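PDB 3OC7: enoyl-CoA hydratase from Mycobacterium avium, which probably catalyses the hydration of the double bond of 2-enoyl-CoA thioesters in fatty acid metabolism, as a member of the crotonase family. Local coordinates for residues A142-S156 and A168-A180. Numbering follows the deposited sequence.
Sequences ALTEARIGVAPAIIS and AARYYLTGEKFDA
Tyr172 leans from helix 165-174 against the loop 142-156, which grips the ring both by a face and by its polar end. CG of Pro152 lies over the centre of one face, 3.9 Å from the centroid of the Tyr172 ring, a CH-pi contact that suits the compact, puckered proline ring. At the phenol end Tyr172 OH donates to Ser156 OG (2.9 Å), which lies at the ring edge, near its plane. Ser156 OG in turn donates a hydrogen bond to Pro152 O at 2.8 Å; with both bonds on the small serine hydroxyl, the rotation of that side chain is fixed, and Pro152, centre of an inverse gamma turn, is engaged twice.

Leu143 completes the apolar part. Its CG stands beside the backbone N (chi1 -65°), bringing CD1 to Tyr172 CD1 at 4.0 Å and also to the CB of Tyr171, while its carbonyl O receives a CA-H...O contact from Gly175. Positive phi suits glycine at Gly175, the first residue to leave the helix. The extended Arg147 chain reaches past this glycine, and Arg147 NH2 donates to Thr174 O at 2.9 Å and 157°, nearly within the guanidinium plane; Gly175 O sits over one face of the group. NE, though buried here, finds no partner.

Two waters fill the polar seam: one joins Leu143 N to the carbonyls of Tyr171 and Glu176, the other Leu143 O and Ala146 N to Tyr172 O. A second subunit packs on Arg147 and Pro152. The whole ties the loop after strand 140-142 to the end of helix 165-174, within the crotonase fold of the enoyl-CoA hydratase/isomerase family.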
loop_
_atom_site.group_PDB
_atom_site.type_symbol
_atom_site.label_atom_id
_atom_site.label_comp_id
_atom_site.label_asym_id
_atom_site.label_seq_id
_atom_site.Cartn_x
_atom_site.Cartn_y
_atom_site.Cartn_z
ATOM N N ALA A 142 -15.311 6.331 -13.229
ATOM C CA ALA A 142 -14.427 6.375 -14.433
ATOM C C ALA A 142 -13.522 7.624 -14.457
ATOM O O ALA A 142 -14.009 8.739 -14.230
ATOM C CB ALA A 142 -15.257 6.287 -15.732
ATOM N N LEU A 143 -12.225 7.425 -14.708
ATOM C CA LEU A 143 -11.236 8.518 -14.816
ATOM C C LEU A 143 -10.888 8.733 -16.300
ATOM O O LEU A 143 -9.896 8.181 -16.801
ATOM C CB LEU A 143 -9.954 8.194 -14.004
ATOM C CG LEU A 143 -10.090 8.087 -12.477
ATOM C CD1 LEU A 143 -9.158 7.018 -11.874
ATOM C CD2 LEU A 143 -9.877 9.434 -11.775
ATOM N N THR A 144 -11.708 9.520 -16.996
ATOM C CA THR A 144 -11.551 9.722 -18.451
ATOM C C THR A 144 -10.772 10.980 -18.860
ATOM O O THR A 144 -10.828 11.384 -20.041
ATOM C CB THR A 144 -12.920 9.710 -19.163
ATOM O OG1 THR A 144 -13.771 10.693 -18.558
ATOM C CG2 THR A 144 -13.555 8.304 -19.100
ATOM N N GLU A 145 -10.038 11.578 -17.914
ATOM C CA GLU A 145 -9.244 12.807 -18.137
ATOM C C GLU A 145 -8.345 12.784 -19.384
ATOM O O GLU A 145 -8.375 13.737 -20.185
ATOM C CB GLU A 145 -8.425 13.209 -16.881
ATOM C CG GLU A 145 -9.208 13.869 -15.716
ATOM C CD GLU A 145 -10.064 12.925 -14.861
ATOM O OE1 GLU A 145 -10.106 11.692 -15.080
ATOM O OE2 GLU A 145 -10.718 13.456 -13.929
ATOM N N ALA A 146 -7.578 11.708 -19.575
ATOM C CA ALA A 146 -6.648 11.621 -20.720
ATOM C C ALA A 146 -7.368 11.650 -22.070
ATOM O O ALA A 146 -6.822 12.165 -23.051
ATOM C CB ALA A 146 -5.749 10.395 -20.611
ATOM N N ARG A 147 -8.594 11.108 -22.108
ATOM C CA ARG A 147 -9.432 11.084 -23.323
ATOM C C ARG A 147 -9.876 12.471 -23.783
ATOM O O ARG A 147 -10.275 12.637 -24.948
ATOM C CB ARG A 147 -10.662 10.173 -23.125
ATOM C CG ARG A 147 -10.314 8.728 -22.802
ATOM C CD ARG A 147 -11.512 7.797 -22.890
ATOM N NE ARG A 147 -11.166 6.423 -22.517
ATOM C CZ ARG A 147 -12.024 5.405 -22.503
ATOM N NH1 ARG A 147 -13.292 5.591 -22.857
ATOM N NH2 ARG A 147 -11.621 4.192 -22.145
ATOM N N ILE A 148 -9.839 13.455 -22.879
ATOM C CA ILE A 148 -10.155 14.851 -23.246
ATOM C C ILE A 148 -8.923 15.782 -23.189
ATOM O O ILE A 148 -9.051 17.006 -23.204
ATOM C CB ILE A 148 -11.407 15.431 -22.479
ATOM C CG1 ILE A 148 -11.147 15.572 -20.971
ATOM C CG2 ILE A 148 -12.672 14.588 -22.761
ATOM C CD1 ILE A 148 -12.259 16.331 -20.192
ATOM N N GLY A 149 -7.729 15.186 -23.126
ATOM C CA GLY A 149 -6.476 15.937 -23.176
ATOM C C GLY A 149 -5.864 16.457 -21.886
ATOM O O GLY A 149 -4.896 17.221 -21.923
ATOM N N VAL A 150 -6.398 16.032 -20.742
ATOM C CA VAL A 150 -5.896 16.504 -19.429
ATOM C C VAL A 150 -5.452 15.332 -18.524
ATOM O O VAL A 150 -5.224 14.223 -19.035
ATOM C CB VAL A 150 -6.883 17.521 -18.737
ATOM C CG1 VAL A 150 -7.150 18.716 -19.675
ATOM C CG2 VAL A 150 -8.201 16.870 -18.361
ATOM N N ALA A 151 -5.330 15.581 -17.214
ATOM C CA ALA A 151 -4.856 14.578 -16.221
ATOM C C ALA A 151 -5.552 14.765 -14.861
ATOM O O ALA A 151 -6.001 15.872 -14.555
ATOM C CB ALA A 151 -3.326 14.660 -16.062
ATOM N N PRO A 152 -5.642 13.694 -14.036
ATOM C CA PRO A 152 -6.224 13.835 -12.681
ATOM C C PRO A 152 -5.253 14.454 -11.636
ATOM O O PRO A 152 -4.907 13.806 -10.629
ATOM C CB PRO A 152 -6.643 12.391 -12.318
ATOM C CG PRO A 152 -6.276 11.500 -13.521
ATOM C CD PRO A 152 -5.326 12.290 -14.370
ATOM N N ALA A 153 -4.834 15.706 -11.861
ATOM C CA ALA A 153 -3.780 16.343 -11.066
ATOM C C ALA A 153 -4.129 16.643 -9.589
ATOM O O ALA A 153 -3.558 16.023 -8.674
ATOM C CB ALA A 153 -3.206 17.591 -11.805
ATOM N N ILE A 154 -5.059 17.572 -9.363
ATOM C CA ILE A 154 -5.463 17.960 -8.001
ATOM C C ILE A 154 -6.008 16.789 -7.164
ATOM O O ILE A 154 -5.684 16.685 -5.954
ATOM C CB ILE A 154 -6.483 19.131 -8.010
ATOM C CG1 ILE A 154 -5.745 20.442 -8.328
ATOM C CG2 ILE A 154 -7.315 19.172 -6.667
ATOM C CD1 ILE A 154 -4.910 21.031 -7.154
ATOM N N ILE A 155 -6.804 15.909 -7.780
ATOM C CA ILE A 155 -7.405 14.798 -7.018
ATOM C C ILE A 155 -6.377 13.729 -6.553
ATOM O O ILE A 155 -6.670 12.934 -5.645
ATOM C CB ILE A 155 -8.627 14.155 -7.729
ATOM C CG1 ILE A 155 -8.231 13.473 -9.041
ATOM C CG2 ILE A 155 -9.759 15.186 -7.956
ATOM C CD1 ILE A 155 -9.409 12.855 -9.793
ATOM N N SER A 156 -5.183 13.738 -7.168
ATOM C CA SER A 156 -4.047 12.882 -6.753
ATOM C C SER A 156 -3.638 13.071 -5.274
ATOM O O SER A 156 -3.104 12.140 -4.645
ATOM C CB SER A 156 -2.823 13.058 -7.685
ATOM O OG SER A 156 -3.047 12.535 -8.999
ATOM N N ALA A 168 -3.938 2.556 -9.480
ATOM C CA ALA A 168 -3.827 3.959 -9.882
ATOM C C ALA A 168 -3.274 4.054 -11.317
ATOM O O ALA A 168 -3.857 4.742 -12.183
ATOM C CB ALA A 168 -2.937 4.768 -8.861
ATOM N N ALA A 169 -2.183 3.332 -11.589
ATOM C CA ALA A 169 -1.564 3.346 -12.933
ATOM C C ALA A 169 -2.507 2.800 -14.028
ATOM O O ALA A 169 -2.621 3.399 -15.110
ATOM C CB ALA A 169 -0.221 2.578 -12.919
ATOM N N ARG A 170 -3.193 1.694 -13.750
ATOM C CA ARG A 170 -4.158 1.141 -14.725
ATOM C C ARG A 170 -5.274 2.150 -15.059
ATOM O O ARG A 170 -5.428 2.555 -16.225
ATOM C CB ARG A 170 -4.772 -0.188 -14.225
ATOM C CG ARG A 170 -5.851 -0.774 -15.168
ATOM C CD ARG A 170 -6.589 -1.974 -14.567
ATOM N NE ARG A 170 -7.569 -2.544 -15.507
ATOM C CZ ARG A 170 -8.112 -3.753 -15.361
ATOM N NH1 ARG A 170 -7.767 -4.523 -14.331
ATOM N NH2 ARG A 170 -8.999 -4.198 -16.245
ATOM N N TYR A 171 -6.029 2.580 -14.045
ATOM C CA TYR A 171 -7.260 3.351 -14.269
ATOM C C TYR A 171 -7.013 4.817 -14.743
ATOM O O TYR A 171 -7.814 5.347 -15.525
ATOM C CB TYR A 171 -8.253 3.206 -13.073
ATOM C CG TYR A 171 -8.846 1.790 -12.977
ATOM C CD1 TYR A 171 -9.683 1.299 -13.986
ATOM C CD2 TYR A 171 -8.540 0.935 -11.909
ATOM C CE1 TYR A 171 -10.207 -0.013 -13.930
ATOM C CE2 TYR A 171 -9.075 -0.397 -11.844
ATOM C CZ TYR A 171 -9.903 -0.840 -12.865
ATOM O OH TYR A 171 -10.426 -2.125 -12.814
ATOM N N TYR A 172 -5.903 5.431 -14.316
ATOM C CA TYR A 172 -5.425 6.739 -14.857
ATOM C C TYR A 172 -5.141 6.688 -16.387
ATOM O O TYR A 172 -5.354 7.686 -17.106
ATOM C CB TYR A 172 -4.131 7.203 -14.120
ATOM C CG TYR A 172 -4.275 7.995 -12.788
ATOM C CD1 TYR A 172 -5.255 7.676 -11.843
ATOM C CD2 TYR A 172 -3.355 9.011 -12.445
ATOM C CE1 TYR A 172 -5.356 8.377 -10.620
ATOM C CE2 TYR A 172 -3.460 9.723 -11.221
ATOM C CZ TYR A 172 -4.453 9.391 -10.315
ATOM O OH TYR A 172 -4.546 10.100 -9.111
ATOM N N LEU A 173 -4.653 5.539 -16.880
ATOM C CA LEU A 173 -4.202 5.421 -18.284
ATOM C C LEU A 173 -5.215 4.771 -19.249
ATOM O O LEU A 173 -5.231 5.120 -20.443
ATOM C CB LEU A 173 -2.830 4.715 -18.349
ATOM C CG LEU A 173 -1.686 5.391 -17.565
ATOM C CD1 LEU A 173 -0.436 4.512 -17.518
ATOM C CD2 LEU A 173 -1.372 6.796 -18.111
ATOM N N THR A 174 -6.062 3.858 -18.755
ATOM C CA THR A 174 -7.085 3.192 -19.600
ATOM C C THR A 174 -8.437 3.919 -19.699
ATOM O O THR A 174 -9.173 3.726 -20.678
ATOM C CB THR A 174 -7.388 1.735 -19.133
ATOM O OG1 THR A 174 -8.102 1.772 -17.879
ATOM C CG2 THR A 174 -6.115 0.871 -19.022
ATOM N N GLY A 175 -8.794 4.698 -18.676
ATOM C CA GLY A 175 -10.130 5.338 -18.625
ATOM C C GLY A 175 -11.324 4.390 -18.463
ATOM O O GLY A 175 -12.474 4.806 -18.675
ATOM N N GLU A 176 -11.085 3.133 -18.083
ATOM C CA GLU A 176 -12.164 2.124 -17.934
ATOM C C GLU A 176 -13.188 2.484 -16.833
ATOM O O GLU A 176 -12.811 3.005 -15.759
ATOM C CB GLU A 176 -11.578 0.744 -17.594
ATOM C CG GLU A 176 -10.783 0.024 -18.699
ATOM C CD GLU A 176 -9.889 -1.093 -18.159
ATOM O OE1 GLU A 176 -8.866 -0.797 -17.493
ATOM O OE2 GLU A 176 -10.199 -2.285 -18.400
ATOM N N LYS A 177 -14.466 2.180 -17.093
ATOM C CA LYS A 177 -15.525 2.283 -16.089
ATOM C C LYS A 177 -15.547 1.041 -15.184
ATOM O O LYS A 177 -15.387 -0.091 -15.670
ATOM C CB LYS A 177 -16.889 2.439 -16.778
ATOM C CG LYS A 177 -18.036 2.829 -15.836
ATOM C CD LYS A 177 -19.403 2.818 -16.541
ATOM C CE LYS A 177 -19.527 3.904 -17.576
ATOM N NZ LYS A 177 -20.809 3.746 -18.326
ATOM N N PHE A 178 -15.782 1.241 -13.885
ATOM C CA PHE A 178 -15.860 0.133 -12.907
ATOM C C PHE A 178 -16.934 0.320 -11.810
ATOM O O PHE A 178 -17.473 1.427 -11.662
ATOM C CB PHE A 178 -14.462 -0.201 -12.322
ATOM C CG PHE A 178 -13.757 0.965 -11.620
ATOM C CD1 PHE A 178 -13.003 1.899 -12.352
ATOM C CD2 PHE A 178 -13.827 1.110 -10.225
ATOM C CE1 PHE A 178 -12.340 2.942 -11.721
ATOM C CE2 PHE A 178 -13.164 2.169 -9.583
ATOM C CZ PHE A 178 -12.423 3.077 -10.331
ATOM N N ASP A 179 -17.233 -0.758 -11.067
ATOM C CA ASP A 179 -18.334 -0.779 -10.066
ATOM C C ASP A 179 -17.868 -0.694 -8.587
ATOM O O ASP A 179 -16.659 -0.574 -8.318
ATOM C CB ASP A 179 -19.280 -1.983 -10.297
ATOM C CG ASP A 179 -18.577 -3.355 -10.115
ATOM O OD1 ASP A 179 -17.498 -3.426 -9.486
ATOM O OD2 ASP A 179 -19.114 -4.390 -10.597
ATOM N N ALA A 180 -18.824 -0.773 -7.650
ATOM C CA ALA A 180 -18.529 -0.699 -6.200
ATOM C C ALA A 180 -17.602 -1.806 -5.668
ATOM O O ALA A 180 -16.713 -1.531 -4.849
ATOM C CB ALA A 180 -19.833 -0.646 -5.378
HETATM O O HOH W 1 -10.797 4.902 -15.035
HETATM O O HOH W 2 -7.244 9.447 -17.362
#